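Local coordinates for dual specificity protein phosphatase 15 (Homo sapiens, PDB 1YZ4), which removes phosphate from phosphotyrosine, phosphoserine and phosphothreonine in proteins as a dual-specificity phosphatase, the chain here being its catalytic domain, at residues A[76-79]-A[80-84]; A[150-153]-A[154-158]; A[103-106]-A[107-111]; A[64-67]-A[68-72]; A[18-21]-A[22-26]. The protein carries 1 engineered substitution. All coordinates share one frame; numbering follows the deposited sequence.

Interaction 1: A[76-79]-A[80-84]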
loop_
_atom_site.group_PDB
_atom_site.type_symbol
_atom_site.label_atom_id
_atom_site.label_comp_id
_atom_site.label_asym_id
_atom_site.label_seq_id
_atom_site.Cartn_x
_atom_site.Cartn_y
_atom_site.Cartn_z
ATOM N N PHE A 76 4.729 0.207 -9.121
ATOM C CA PHE A 76 5.542 1.213 -8.448
ATOM C C PHE A 76 6.231 0.550 -7.247
ATOM O O PHE A 76 7.457 0.577 -7.117
ATOM C CB PHE A 76 4.636 2.353 -7.976
ATOM C CG PHE A 76 5.370 3.504 -7.337
ATOM C CD1 PHE A 76 6.066 4.426 -8.115
ATOM C CD2 PHE A 76 5.313 3.698 -5.963
ATOM C CE1 PHE A 76 6.687 5.535 -7.533
ATOM C CE2 PHE A 76 5.933 4.804 -5.364
ATOM C CZ PHE A 76 6.619 5.726 -6.150
ATOM N N ILE A 77 5.428 -0.058 -6.380
ATOM C CA ILE A 77 5.946 -0.723 -5.188
ATOM C C ILE A 77 6.991 -1.791 -5.489
ATOM O O ILE A 77 8.054 -1.827 -4.867
ATOM C CB ILE A 77 4.802 -1.375 -4.383
ATOM C CG1 ILE A 77 3.924 -0.278 -3.767
ATOM C CG2 ILE A 77 5.373 -2.298 -3.299
ATOM C CD1 ILE A 77 2.577 -0.775 -3.261
ATOM N N HIS A 78 6.682 -2.662 -6.442
ATOM C CA HIS A 78 7.590 -3.738 -6.802
ATOM C C HIS A 78 8.933 -3.197 -7.284
ATOM O O HIS A 78 9.990 -3.621 -6.804
ATOM C CB HIS A 78 6.957 -4.610 -7.880
ATOM C CG HIS A 78 7.425 -6.029 -7.855
ATOM N ND1 HIS A 78 7.265 -6.844 -6.755
ATOM C CD2 HIS A 78 8.029 -6.786 -8.800
ATOM C CE1 HIS A 78 7.748 -8.043 -7.024
ATOM N NE2 HIS A 78 8.218 -8.034 -8.260
ATOM N N CYS A 79 8.889 -2.256 -8.221
ATOM C CA CYS A 79 10.106 -1.659 -8.759
ATOM C C CYS A 79 10.952 -1.116 -7.609
ATOM O O CYS A 79 12.169 -1.340 -7.549
ATOM C CB CYS A 79 9.762 -0.526 -9.731
ATOM S SG CYS A 79 11.191 0.466 -10.257
ATOM N N CYS A 80 10.302 -0.402 -6.696
ATOM C CA CYS A 80 11.000 0.155 -5.549
ATOM C C CYS A 80 11.655 -0.937 -4.687
ATOM O O CYS A 80 12.836 -0.846 -4.333
ATOM C CB CYS A 80 10.024 0.973 -4.703
ATOM S SG CYS A 80 10.573 1.306 -3.015
ATOM N N ARG A 81 10.896 -1.974 -4.358
ATOM C CA ARG A 81 11.429 -3.046 -3.521
ATOM C C ARG A 81 12.594 -3.822 -4.149
ATOM O O ARG A 81 13.653 -3.973 -3.539
ATOM C CB ARG A 81 10.314 -4.034 -3.147
ATOM C CG ARG A 81 9.161 -3.418 -2.390
ATOM C CD ARG A 81 8.190 -4.485 -1.916
ATOM N NE ARG A 81 8.803 -5.374 -0.932
ATOM C CZ ARG A 81 8.683 -6.700 -0.942
ATOM N NH1 ARG A 81 7.972 -7.301 -1.890
ATOM N NH2 ARG A 81 9.265 -7.423 0.003
ATOM N N LEU A 82 12.402 -4.302 -5.370
ATOM C CA LEU A 82 13.435 -5.085 -6.029
ATOM C C LEU A 82 14.668 -4.271 -6.406
ATOM O O LEU A 82 15.688 -4.835 -6.805
ATOM C CB LEU A 82 12.856 -5.789 -7.261
ATOM C CG LEU A 82 11.535 -6.546 -7.047
ATOM C CD1 LEU A 82 11.304 -7.452 -8.239
ATOM C CD2 LEU A 82 11.570 -7.368 -5.765
ATOM N N ASN A 83 14.582 -2.951 -6.264
ATOM C CA ASN A 83 15.712 -2.087 -6.576
ATOM C C ASN A 83 16.322 -1.478 -5.319
ATOM O O ASN A 83 16.985 -0.439 -5.380
ATOM C CB ASN A 83 15.297 -0.987 -7.549
ATOM C CG ASN A 83 15.180 -1.490 -8.978
ATOM O OD1 ASN A 83 16.182 -1.828 -9.616
ATOM N ND2 ASN A 83 13.950 -1.548 -9.486
ATOM N N GLY A 84 16.083 -2.129 -4.181
ATOM C CA GLY A 84 16.652 -1.685 -2.916
ATOM C C GLY A 84 16.077 -0.467 -2.211
ATOM O O GLY A 84 16.773 0.161 -1.414
#
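H78 swings CG anti to its own N (chi1 -152°), and L82, with CG beside the backbone N (chi1 -49°), comes up from one turn later to meet the ring. The leucine sits over one imidazole face: CG is 3.9 Å from the centroid of the H78 ring, 13° off its normal, a CH-pi contact. The branch methyl L82 CD1 lies over the same face, toward the ring edge, 3.1 Å from H78 NE2, a tight approach. Beneath this pair, L82 N donates to H78 O in an ordinary helical bond of 2.9 Å. I77 and R81 run side by side, I77 CG2 touching R81 CD at 3.8 Å. At the end of the helix, N83 folds its amide back so that ND2 gives C79 O a short bond of 2.6 Å, with the acceptor close to the amide plane. The polar ends turn into the fold: H78 ND1 and R81 NH1 both bond Y105 OH, and R81 NH2 bonds P13 O. G84, at positive phi, sends its N to R81 O at 3.1 Å and serves as the C-prime residue of the Schellman motif that ends helix 70-82.

Interaction 2: A[150-153]-A[154-158]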
loop_
_atom_site.group_PDB
_atom_site.type_symbol
_atom_site.label_atom_id
_atom_site.label_comp_id
_atom_site.label_asym_id
_atom_site.label_seq_id
_atom_site.Cartn_x
_atom_site.Cartn_y
_atom_site.Cartn_z
ATOM N N ARG A 150 1.197 -10.976 -11.269
ATOM C CA ARG A 150 2.405 -11.600 -10.733
ATOM C C ARG A 150 3.340 -12.004 -11.874
ATOM O O ARG A 150 4.544 -11.730 -11.832
ATOM C CB ARG A 150 2.090 -12.837 -9.879
ATOM C CG ARG A 150 3.218 -13.134 -8.894
ATOM C CD ARG A 150 3.510 -14.609 -8.671
ATOM N NE ARG A 150 2.587 -15.272 -7.756
ATOM C CZ ARG A 150 2.967 -16.113 -6.793
ATOM N NH1 ARG A 150 4.254 -16.390 -6.610
ATOM N NH2 ARG A 150 2.059 -16.698 -6.021
ATOM N N ARG A 151 2.782 -12.653 -12.893
ATOM C CA ARG A 151 3.568 -13.072 -14.043
ATOM C C ARG A 151 4.144 -11.832 -14.748
ATOM O O ARG A 151 5.302 -11.829 -15.173
ATOM C CB ARG A 151 2.691 -13.869 -15.011
ATOM C CG ARG A 151 3.412 -14.381 -16.247
ATOM C CD ARG A 151 2.526 -14.192 -17.470
ATOM N NE ARG A 151 2.352 -12.775 -17.795
ATOM C CZ ARG A 151 1.271 -12.264 -18.376
ATOM N NH1 ARG A 151 0.253 -13.050 -18.698
ATOM N NH2 ARG A 151 1.207 -10.964 -18.644
ATOM N N GLN A 152 3.327 -10.783 -14.862
ATOM C CA GLN A 152 3.762 -9.544 -15.500
ATOM C C GLN A 152 4.958 -8.919 -14.785
ATOM O O GLN A 152 5.939 -8.540 -15.424
ATOM C CB GLN A 152 2.613 -8.535 -15.545
ATOM C CG GLN A 152 1.841 -8.527 -16.850
ATOM C CD GLN A 152 0.671 -7.554 -16.832
ATOM O OE1 GLN A 152 0.829 -6.380 -16.490
ATOM N NE2 GLN A 152 -0.510 -8.040 -17.207
ATOM N N LEU A 153 4.876 -8.815 -13.460
ATOM C CA LEU A 153 5.962 -8.228 -12.677
ATOM C C LEU A 153 7.266 -8.992 -12.877
ATOM O O LEU A 153 8.348 -8.402 -12.901
ATOM C CB LEU A 153 5.605 -8.212 -11.187
ATOM C CG LEU A 153 4.426 -7.329 -10.778
ATOM C CD1 LEU A 153 4.028 -7.652 -9.351
ATOM C CD2 LEU A 153 4.786 -5.860 -10.922
ATOM N N GLU A 154 7.158 -10.310 -13.009
ATOM C CA GLU A 154 8.328 -11.144 -13.215
ATOM C C GLU A 154 8.970 -10.747 -14.542
ATOM O O GLU A 154 10.192 -10.698 -14.665
ATOM C CB GLU A 154 7.917 -12.617 -13.247
ATOM C CG GLU A 154 7.262 -13.097 -11.958
ATOM C CD GLU A 154 6.626 -14.470 -12.097
ATOM O OE1 GLU A 154 7.317 -15.406 -12.549
ATOM O OE2 GLU A 154 5.436 -14.616 -11.749
ATOM N N GLU A 155 8.131 -10.450 -15.530
ATOM C CA GLU A 155 8.612 -10.056 -16.844
ATOM C C GLU A 155 9.262 -8.678 -16.821
ATOM O O GLU A 155 10.370 -8.507 -17.318
ATOM C CB GLU A 155 7.456 -10.060 -17.843
ATOM C CG GLU A 155 7.050 -11.436 -18.336
ATOM C CD GLU A 155 5.689 -11.417 -19.005
ATOM O OE1 GLU A 155 5.365 -10.402 -19.657
ATOM O OE2 GLU A 155 4.943 -12.414 -18.884
ATOM N N ARG A 156 8.573 -7.699 -16.240
ATOM C CA ARG A 156 9.092 -6.337 -16.167
ATOM C C ARG A 156 10.325 -6.145 -15.296
ATOM O O ARG A 156 11.236 -5.413 -15.669
ATOM C CB ARG A 156 8.007 -5.371 -15.679
ATOM C CG ARG A 156 7.167 -4.741 -16.786
ATOM C CD ARG A 156 6.399 -5.794 -17.550
ATOM N NE ARG A 156 5.237 -5.241 -18.235
ATOM C CZ ARG A 156 4.386 -5.969 -18.951
ATOM N NH1 ARG A 156 4.572 -7.276 -19.074
ATOM N NH2 ARG A 156 3.346 -5.396 -19.542
ATOM N N PHE A 157 10.359 -6.791 -14.136
ATOM C CA PHE A 157 11.490 -6.606 -13.232
ATOM C C PHE A 157 12.275 -7.862 -12.895
ATOM O O PHE A 157 13.289 -7.783 -12.207
ATOM C CB PHE A 157 11.017 -5.950 -11.922
ATOM C CG PHE A 157 10.045 -4.819 -12.121
ATOM C CD1 PHE A 157 8.673 -5.058 -12.137
ATOM C CD2 PHE A 157 10.499 -3.516 -12.323
ATOM C CE1 PHE A 157 7.769 -4.018 -12.353
ATOM C CE2 PHE A 157 9.598 -2.467 -12.542
ATOM C CZ PHE A 157 8.232 -2.720 -12.556
ATOM N N GLY A 158 11.822 -9.016 -13.374
ATOM C CA GLY A 158 12.525 -10.249 -13.068
ATOM C C GLY A 158 12.044 -10.810 -11.743
ATOM O O GLY A 158 11.274 -10.155 -11.039
#
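An i to i+4 salt bridge on the last turns of the C-terminal helix 145-157 joins R151 to E155. R151 NE lies 2.8 Å from E155 OE2, with the guanidinium and carboxylate planes only 14° apart, although the oxygen comes in obliquely to the guanidinium. The arginine gets there by starting anti to its backbone N and then bending at chi2 and chi3, which curls the chain back along the helix. The other carboxylate oxygen, E155 OE1, meets R156 NH1 in the plane of that guanidinium at 3.3 Å, so one glutamate ties two arginines into a small charge network on an exposed surface. R156 also has the aliphatic Q152 CG over a face of its guanidinium, 3.7 Å from R156 NH1, and the two chains run side by side in the same direction. Elsewhere on the helix the contact is apolar: L153 CD2 packs on F157 CE1 at 3.8 Å, while L153 O, which takes the amide bond from F157 N (2.9 Å), also sits at the edge of the F157 ring, 3.4 Å from CD1. G158 then leaves the helix with positive phi. In the fold, the buried L153 and the F157 ring lie against helix 70-82, L153 on N75 and H78, F157 on N75 and C79. L153 also touches T108 of helix 97-110, so this last helix is fitted against two others.

Interaction 3: A[103-106]-A[107-111]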
loop_
_atom_site.group_PDB
_atom_site.type_symbol
_atom_site.label_atom_id
_atom_site.label_comp_id
_atom_site.label_asym_id
_atom_site.label_seq_id
_atom_site.Cartn_x
_atom_site.Cartn_y
_atom_site.Cartn_z
ATOM N N THR A 103 -2.874 -4.511 0.276
ATOM C CA THR A 103 -3.436 -5.860 0.272
ATOM C C THR A 103 -3.366 -6.420 -1.143
ATOM O O THR A 103 -2.959 -7.567 -1.357
ATOM C CB THR A 103 -4.906 -5.858 0.771
ATOM O OG1 THR A 103 -4.938 -5.410 2.129
ATOM C CG2 THR A 103 -5.510 -7.263 0.732
ATOM N N ALA A 104 -3.745 -5.593 -2.108
ATOM C CA ALA A 104 -3.714 -5.991 -3.503
ATOM C C ALA A 104 -2.290 -6.388 -3.894
ATOM O O ALA A 104 -2.081 -7.360 -4.614
ATOM C CB ALA A 104 -4.194 -4.845 -4.366
ATOM N N TYR A 105 -1.308 -5.632 -3.411
ATOM C CA TYR A 105 0.085 -5.925 -3.714
ATOM C C TYR A 105 0.514 -7.278 -3.158
ATOM O O TYR A 105 1.091 -8.104 -3.863
ATOM C CB TYR A 105 1.006 -4.869 -3.118
ATOM C CG TYR A 105 2.453 -5.159 -3.420
ATOM C CD1 TYR A 105 2.966 -4.961 -4.703
ATOM C CD2 TYR A 105 3.306 -5.677 -2.440
ATOM C CE1 TYR A 105 4.288 -5.272 -5.007
ATOM C CE2 TYR A 105 4.636 -5.992 -2.740
ATOM C CZ TYR A 105 5.114 -5.784 -4.027
ATOM O OH TYR A 105 6.417 -6.083 -4.340
ATOM N N VAL A 106 0.248 -7.481 -1.871
ATOM C CA VAL A 106 0.616 -8.718 -1.205
ATOM C C VAL A 106 -0.123 -9.904 -1.812
ATOM O O VAL A 106 0.409 -11.010 -1.871
ATOM C CB VAL A 106 0.335 -8.623 0.307
ATOM C CG1 VAL A 106 0.693 -9.939 0.999
ATOM C CG2 VAL A 106 1.157 -7.475 0.898
ATOM N N MET A 107 -1.347 -9.678 -2.274
ATOM C CA MET A 107 -2.096 -10.759 -2.898
ATOM C C MET A 107 -1.348 -11.239 -4.140
ATOM O O MET A 107 -1.161 -12.442 -4.327
ATOM C CB MET A 107 -3.498 -10.289 -3.301
ATOM C CG MET A 107 -4.485 -10.190 -2.152
ATOM S SD MET A 107 -5.981 -9.282 -2.595
ATOM C CE MET A 107 -6.820 -10.489 -3.602
ATOM N N THR A 108 -0.900 -10.302 -4.977
ATOM C CA THR A 108 -0.202 -10.687 -6.197
ATOM C C THR A 108 1.156 -11.350 -5.969
ATOM O O THR A 108 1.481 -12.319 -6.660
ATOM C CB THR A 108 -0.016 -9.498 -7.195
ATOM O OG1 THR A 108 1.344 -9.054 -7.174
ATOM C CG2 THR A 108 -0.933 -8.347 -6.857
ATOM N N VAL A 109 1.947 -10.862 -5.012
ATOM C CA VAL A 109 3.257 -11.476 -4.773
ATOM C C VAL A 109 3.210 -12.777 -3.976
ATOM O O VAL A 109 4.176 -13.531 -3.982
ATOM C CB VAL A 109 4.263 -10.512 -4.070
ATOM C CG1 VAL A 109 4.508 -9.302 -4.940
ATOM C CG2 VAL A 109 3.752 -10.112 -2.698
ATOM N N THR A 110 2.096 -13.041 -3.296
ATOM C CA THR A 110 1.959 -14.276 -2.516
ATOM C C THR A 110 0.971 -15.261 -3.149
ATOM O O THR A 110 1.018 -16.465 -2.884
ATOM C CB THR A 110 1.470 -13.995 -1.081
ATOM O OG1 THR A 110 0.132 -13.498 -1.129
ATOM C CG2 THR A 110 2.364 -12.975 -0.393
ATOM N N GLY A 111 0.070 -14.745 -3.976
ATOM C CA GLY A 111 -0.920 -15.597 -4.612
ATOM C C GLY A 111 -2.056 -15.954 -3.672
ATOM O O GLY A 111 -2.919 -16.766 -4.015
#
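V106, M107 and Y105 give up the most surface here, each meeting a different partner one turn away. V106 meets T110 through both side chain and carbonyl. Its methyl CG1 touches T110 CG2 at 3.7 Å, and its carbonyl oxygen takes two bonds: V106 O accepts from T110 N at 3.0 Å and from T110 OG1 at 2.6 Å, the donors reaching it from opposite faces of the carbonyl plane. T110 can do this because chi1 (67°) sets OG1 between its own N and carbonyl carbon, which lets OG1 reach back to V106 O; the hydroxyl is also hydrogen-bonded to L112 N. M107 hugs T103: M107 CG lies 3.1 Å from T103 O, and the sulfur SD, placed by chi1 and chi2, is 3.9 Å from T103 CG2. Y105, with CG anti to N, extends its ring so that V109 CG1 lies over one face, 4.1 Å from the Y105 ring centroid and 26° off the normal, and nearest Y105 CZ at 3.7 Å. Its OH bonds H78 ND1, and the ring packs on I74 and I77 of helix 70-82, while A104 and M107 lie on F141, and T103 and V106 on V117. Wrapped on several sides, 97-110 is the central helix of the protein-tyrosine phosphatase fold, the one that follows the phosphate-binding P-loop. In that loop the predicted phosphocysteine position carries an engineered serine, S91.

Interaction 4: A[64-67]-A[68-72]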
loop_
_atom_site.group_PDB
_atom_site.type_symbol
_atom_site.label_atom_id
_atom_site.label_comp_id
_atom_site.label_asym_id
_atom_site.label_seq_id
_atom_site.Cartn_x
_atom_site.Cartn_y
_atom_site.Cartn_z
ATOM N N VAL A 64 -15.902 4.521 -4.935
ATOM C CA VAL A 64 -14.704 4.900 -5.660
ATOM C C VAL A 64 -13.947 3.680 -6.170
ATOM O O VAL A 64 -13.591 2.789 -5.406
ATOM C CB VAL A 64 -13.783 5.728 -4.767
ATOM C CG1 VAL A 64 -12.555 6.146 -5.539
ATOM C CG2 VAL A 64 -14.539 6.946 -4.249
ATOM N N PRO A 65 -13.685 3.630 -7.482
ATOM C CA PRO A 65 -12.965 2.497 -8.067
ATOM C C PRO A 65 -11.444 2.567 -7.935
ATOM O O PRO A 65 -10.758 2.785 -8.928
ATOM C CB PRO A 65 -13.412 2.537 -9.519
ATOM C CG PRO A 65 -13.469 4.016 -9.774
ATOM C CD PRO A 65 -14.152 4.556 -8.531
ATOM N N ILE A 66 -10.920 2.376 -6.721
ATOM C CA ILE A 66 -9.465 2.407 -6.521
ATOM C C ILE A 66 -8.816 1.281 -7.303
ATOM O O ILE A 66 -7.608 1.300 -7.532
ATOM C CB ILE A 66 -9.036 2.225 -5.031
ATOM C CG1 ILE A 66 -10.129 1.521 -4.240
ATOM C CG2 ILE A 66 -8.646 3.553 -4.419
ATOM C CD1 ILE A 66 -10.270 0.083 -4.586
ATOM N N LYS A 67 -9.619 0.296 -7.697
ATOM C CA LYS A 67 -9.106 -0.846 -8.445
ATOM C C LYS A 67 -8.477 -0.395 -9.751
ATOM O O LYS A 67 -7.667 -1.111 -10.334
ATOM C CB LYS A 67 -10.216 -1.870 -8.721
ATOM C CG LYS A 67 -11.243 -1.472 -9.778
ATOM C CD LYS A 67 -12.423 -2.442 -9.748
ATOM C CE LYS A 67 -13.420 -2.195 -10.872
ATOM N NZ LYS A 67 -12.932 -2.697 -12.191
ATOM N N LYS A 68 -8.847 0.797 -10.207
ATOM C CA LYS A 68 -8.285 1.319 -11.441
ATOM C C LYS A 68 -6.830 1.737 -11.251
ATOM O O LYS A 68 -6.119 1.973 -12.225
ATOM C CB LYS A 68 -9.112 2.502 -11.948
ATOM C CG LYS A 68 -10.463 2.092 -12.535
ATOM C CD LYS A 68 -11.270 3.310 -12.992
ATOM C CE LYS A 68 -12.665 2.926 -13.486
ATOM N NZ LYS A 68 -13.477 4.138 -13.806
ATOM N N HIS A 69 -6.382 1.819 -10.002
ATOM C CA HIS A 69 -5.003 2.208 -9.729
ATOM C C HIS A 69 -4.135 1.070 -9.183
ATOM O O HIS A 69 -2.957 1.271 -8.887
ATOM C CB HIS A 69 -4.962 3.395 -8.761
ATOM C CG HIS A 69 -5.649 4.622 -9.277
ATOM N ND1 HIS A 69 -7.004 4.833 -9.137
ATOM C CD2 HIS A 69 -5.166 5.702 -9.938
ATOM C CE1 HIS A 69 -7.326 5.991 -9.687
ATOM N NE2 HIS A 69 -6.229 6.538 -10.181
ATOM N N PHE A 70 -4.717 -0.119 -9.062
ATOM C CA PHE A 70 -3.996 -1.283 -8.559
ATOM C C PHE A 70 -2.734 -1.626 -9.352
ATOM O O PHE A 70 -1.660 -1.810 -8.776
ATOM C CB PHE A 70 -4.911 -2.517 -8.547
ATOM C CG PHE A 70 -5.938 -2.517 -7.437
ATOM C CD1 PHE A 70 -6.037 -1.450 -6.545
ATOM C CD2 PHE A 70 -6.795 -3.605 -7.275
ATOM C CE1 PHE A 70 -6.968 -1.464 -5.509
ATOM C CE2 PHE A 70 -7.734 -3.631 -6.240
ATOM C CZ PHE A 70 -7.818 -2.556 -5.354
ATOM N N LYS A 71 -2.870 -1.721 -10.671
ATOM C CA LYS A 71 -1.744 -2.077 -11.521
ATOM C C LYS A 71 -0.561 -1.135 -11.353
ATOM O O LYS A 71 0.556 -1.558 -11.055
ATOM C CB LYS A 71 -2.173 -2.092 -12.991
ATOM C CG LYS A 71 -1.073 -2.566 -13.930
ATOM C CD LYS A 71 -1.395 -2.303 -15.398
ATOM C CE LYS A 71 -2.627 -3.051 -15.872
ATOM N NZ LYS A 71 -2.875 -2.812 -17.326
ATOM N N GLU A 72 -0.810 0.153 -11.544
ATOM C CA GLU A 72 0.252 1.133 -11.428
ATOM C C GLU A 72 0.878 1.179 -10.026
ATOM O O GLU A 72 2.089 1.327 -9.905
ATOM C CB GLU A 72 -0.271 2.513 -11.841
ATOM C CG GLU A 72 -1.332 3.096 -10.919
ATOM C CD GLU A 72 -2.034 4.294 -11.533
ATOM O OE1 GLU A 72 -1.343 5.259 -11.925
ATOM O OE2 GLU A 72 -3.277 4.268 -11.626
HETATM O O HOH W 1 -5.432 -1.769 -11.635
#
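F70 lays its ring flat over the backbone of K67 at the point where the loop, with an inverse gamma turn centred on P65, runs into helix 70-82 of the phosphatase fold. K67 CA sits almost exactly above the ring centre, 3.5 Å from the F70 centroid and 3° off the normal, a CH-pi contact made by the main chain. With CG beside its own N (chi1 -75°), F70 folds back toward the residues before it. I66 crosses F70 obliquely and brings its terminal methyl to the outer end of the ring, I66 CD1 to F70 CZ being 3.7 Å. The ring also meets F141 edge-to-face, and I66 rests on F134 and T100, which buries both side chains between the loop and two other helices. K68 stretches its chain across the proline ring, with K68 CE 4.0 Å from P65 CG. Underneath, tight i to i+3 turns precede the helix: K68 N donates to P65 O at 3.0 Å and H69 N to I66 O at 2.8 Å, and both donors stand about 50° above the carbonyl planes. The loop is fastened to helix 132-143: Q137 OE1 accepts from K67 N and Q137 NE2 donates to V64 O. K67 O takes a weak bond from F70 N and a firmer one from a water, which donates at 2.7 Å and accepts from K71 N at 2.7 Å.

Interaction 5: A[18-21]-A[22-26]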
loop_
_atom_site.group_PDB
_atom_site.type_symbol
_atom_site.label_atom_id
_atom_site.label_comp_id
_atom_site.label_asym_id
_atom_site.label_seq_id
_atom_site.Cartn_x
_atom_site.Cartn_y
_atom_site.Cartn_z
ATOM N N GLY A 18 0.802 3.645 6.484
ATOM C CA GLY A 18 0.752 4.764 7.407
ATOM C C GLY A 18 -0.366 5.759 7.153
ATOM O O GLY A 18 -1.143 5.619 6.211
ATOM N N ASN A 19 -0.437 6.766 8.014
ATOM C CA ASN A 19 -1.439 7.814 7.928
ATOM C C ASN A 19 -0.736 9.119 7.556
ATOM O O ASN A 19 0.491 9.147 7.413
ATOM C CB ASN A 19 -2.129 7.972 9.276
ATOM C CG ASN A 19 -1.136 8.166 10.406
ATOM O OD1 ASN A 19 -0.221 8.995 10.314
ATOM N ND2 ASN A 19 -1.305 7.399 11.477
ATOM N N PHE A 20 -1.509 10.196 7.433
ATOM C CA PHE A 20 -0.974 11.505 7.058
ATOM C C PHE A 20 0.125 12.014 7.990
ATOM O O PHE A 20 1.001 12.774 7.574
ATOM C CB PHE A 20 -2.110 12.527 6.972
ATOM C CG PHE A 20 -2.529 13.097 8.300
ATOM C CD1 PHE A 20 -2.110 14.368 8.688
ATOM C CD2 PHE A 20 -3.349 12.373 9.157
ATOM C CE1 PHE A 20 -2.504 14.906 9.908
ATOM C CE2 PHE A 20 -3.749 12.904 10.380
ATOM C CZ PHE A 20 -3.328 14.171 10.755
ATOM N N ILE A 21 0.085 11.602 9.250
ATOM C CA ILE A 21 1.102 12.018 10.205
ATOM C C ILE A 21 2.423 11.286 9.962
ATOM O O ILE A 21 3.488 11.900 9.994
ATOM C CB ILE A 21 0.617 11.789 11.655
ATOM C CG1 ILE A 21 -0.345 12.915 12.040
ATOM C CG2 ILE A 21 1.798 11.725 12.617
ATOM C CD1 ILE A 21 -0.993 12.736 13.383
ATOM N N ASP A 22 2.358 9.981 9.713
ATOM C CA ASP A 22 3.573 9.211 9.449
ATOM C C ASP A 22 4.251 9.707 8.165
ATOM O O ASP A 22 5.479 9.751 8.064
ATOM C CB ASP A 22 3.252 7.721 9.296
ATOM C CG ASP A 22 2.511 7.150 10.492
ATOM O OD1 ASP A 22 2.952 7.385 11.634
ATOM O OD2 ASP A 22 1.493 6.455 10.285
ATOM N N ALA A 23 3.433 10.084 7.188
ATOM C CA ALA A 23 3.916 10.569 5.901
ATOM C C ALA A 23 4.785 11.826 5.999
ATOM O O ALA A 23 5.554 12.116 5.081
ATOM C CB ALA A 23 2.730 10.834 4.981
ATOM N N LYS A 24 4.655 12.565 7.102
ATOM C CA LYS A 24 5.419 13.800 7.313
ATOM C C LYS A 24 6.460 13.648 8.407
ATOM O O LYS A 24 7.255 14.554 8.644
ATOM C CB LYS A 24 4.490 14.950 7.708
ATOM C CG LYS A 24 3.440 15.295 6.673
ATOM C CD LYS A 24 2.580 16.469 7.130
ATOM C CE LYS A 24 1.875 16.170 8.442
ATOM N NZ LYS A 24 1.011 17.300 8.872
ATOM N N ASP A 25 6.443 12.508 9.083
ATOM C CA ASP A 25 7.378 12.252 10.168
ATOM C C ASP A 25 8.796 11.964 9.650
ATOM O O ASP A 25 9.142 10.817 9.353
ATOM C CB ASP A 25 6.876 11.075 11.004
ATOM C CG ASP A 25 7.637 10.916 12.301
ATOM O OD1 ASP A 25 8.884 11.009 12.285
ATOM O OD2 ASP A 25 6.987 10.685 13.337
ATOM N N LEU A 26 9.608 13.013 9.557
ATOM C CA LEU A 26 10.986 12.905 9.078
ATOM C C LEU A 26 11.796 11.875 9.848
ATOM O O LEU A 26 12.662 11.209 9.289
ATOM C CB LEU A 26 11.691 14.255 9.192
ATOM C CG LEU A 26 11.152 15.364 8.306
ATOM C CD1 LEU A 26 11.904 16.655 8.609
ATOM C CD2 LEU A 26 11.306 14.959 6.843
HETATM O O HOH W 2 1.029 7.425 13.465
#
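N19 and D22 grip each other's backbone, and the asparagine is the chain to follow. N19 CB is 4.1 Å from D22 OD2. A chi1 of 53° sets CG between the backbone N and carbonyl carbon, which turns the amide onto the following turn and leaves N19 CG 3.1 Å from D22 OD2. At the tip, OD1 is the acceptor: D22 N gives N19 OD1 a bond of 2.8 Å, and I21 N adds a weak one. The other tip atom, ND2, gives to a water at 3.1 Å, and that water donates to D22 OD1 at 2.7 Å, bridging the two side chains. D22 answers with OD2, which takes N19 N at 3.0 Å on its anti side. This exchange has the pattern of a capping box at the start of the turn. The two chains cross at about a right angle, yet their amide and carboxylate planes differ by 22°. A23 N to N19 O closes the turn behind them at 3.1 Å. The loop joins strand 15-18 to helix 26-31, which D25 N-caps through Q28 N. F20 stacks on F92, next to S91, the engineered residue at the predicted nucleophile position. Q28 NE2 also bonds D22 OD1, so the buried carboxylate is met by a backbone N-H, a side-chain amide and a water. Three such donors would be expected to favour the ionised carboxylate of D22.

In the fold
Along the chain the order is interaction 5, 4, 1, 3, 2. Interactions 4 and 1 occupy the start and end of helix 70-82, with centres about 19 Å apart. Interaction 3 lies on helix 97-110 beside them, about 14 Å from the centre of each and touching both. Interaction 2, on helix 145-157, packs against 1 and 3 with centres about 12 and 13 Å away. These four form one helical side of the domain. Interaction 5 stands apart, after strand 15-18, about 30 Å from the centre of interaction 2 across the chain's centre. Strand 87-91, ending at the predicted active-site position, connects the two sides: V89 bonds G18 of interaction 5 and touches I77 of interaction 1.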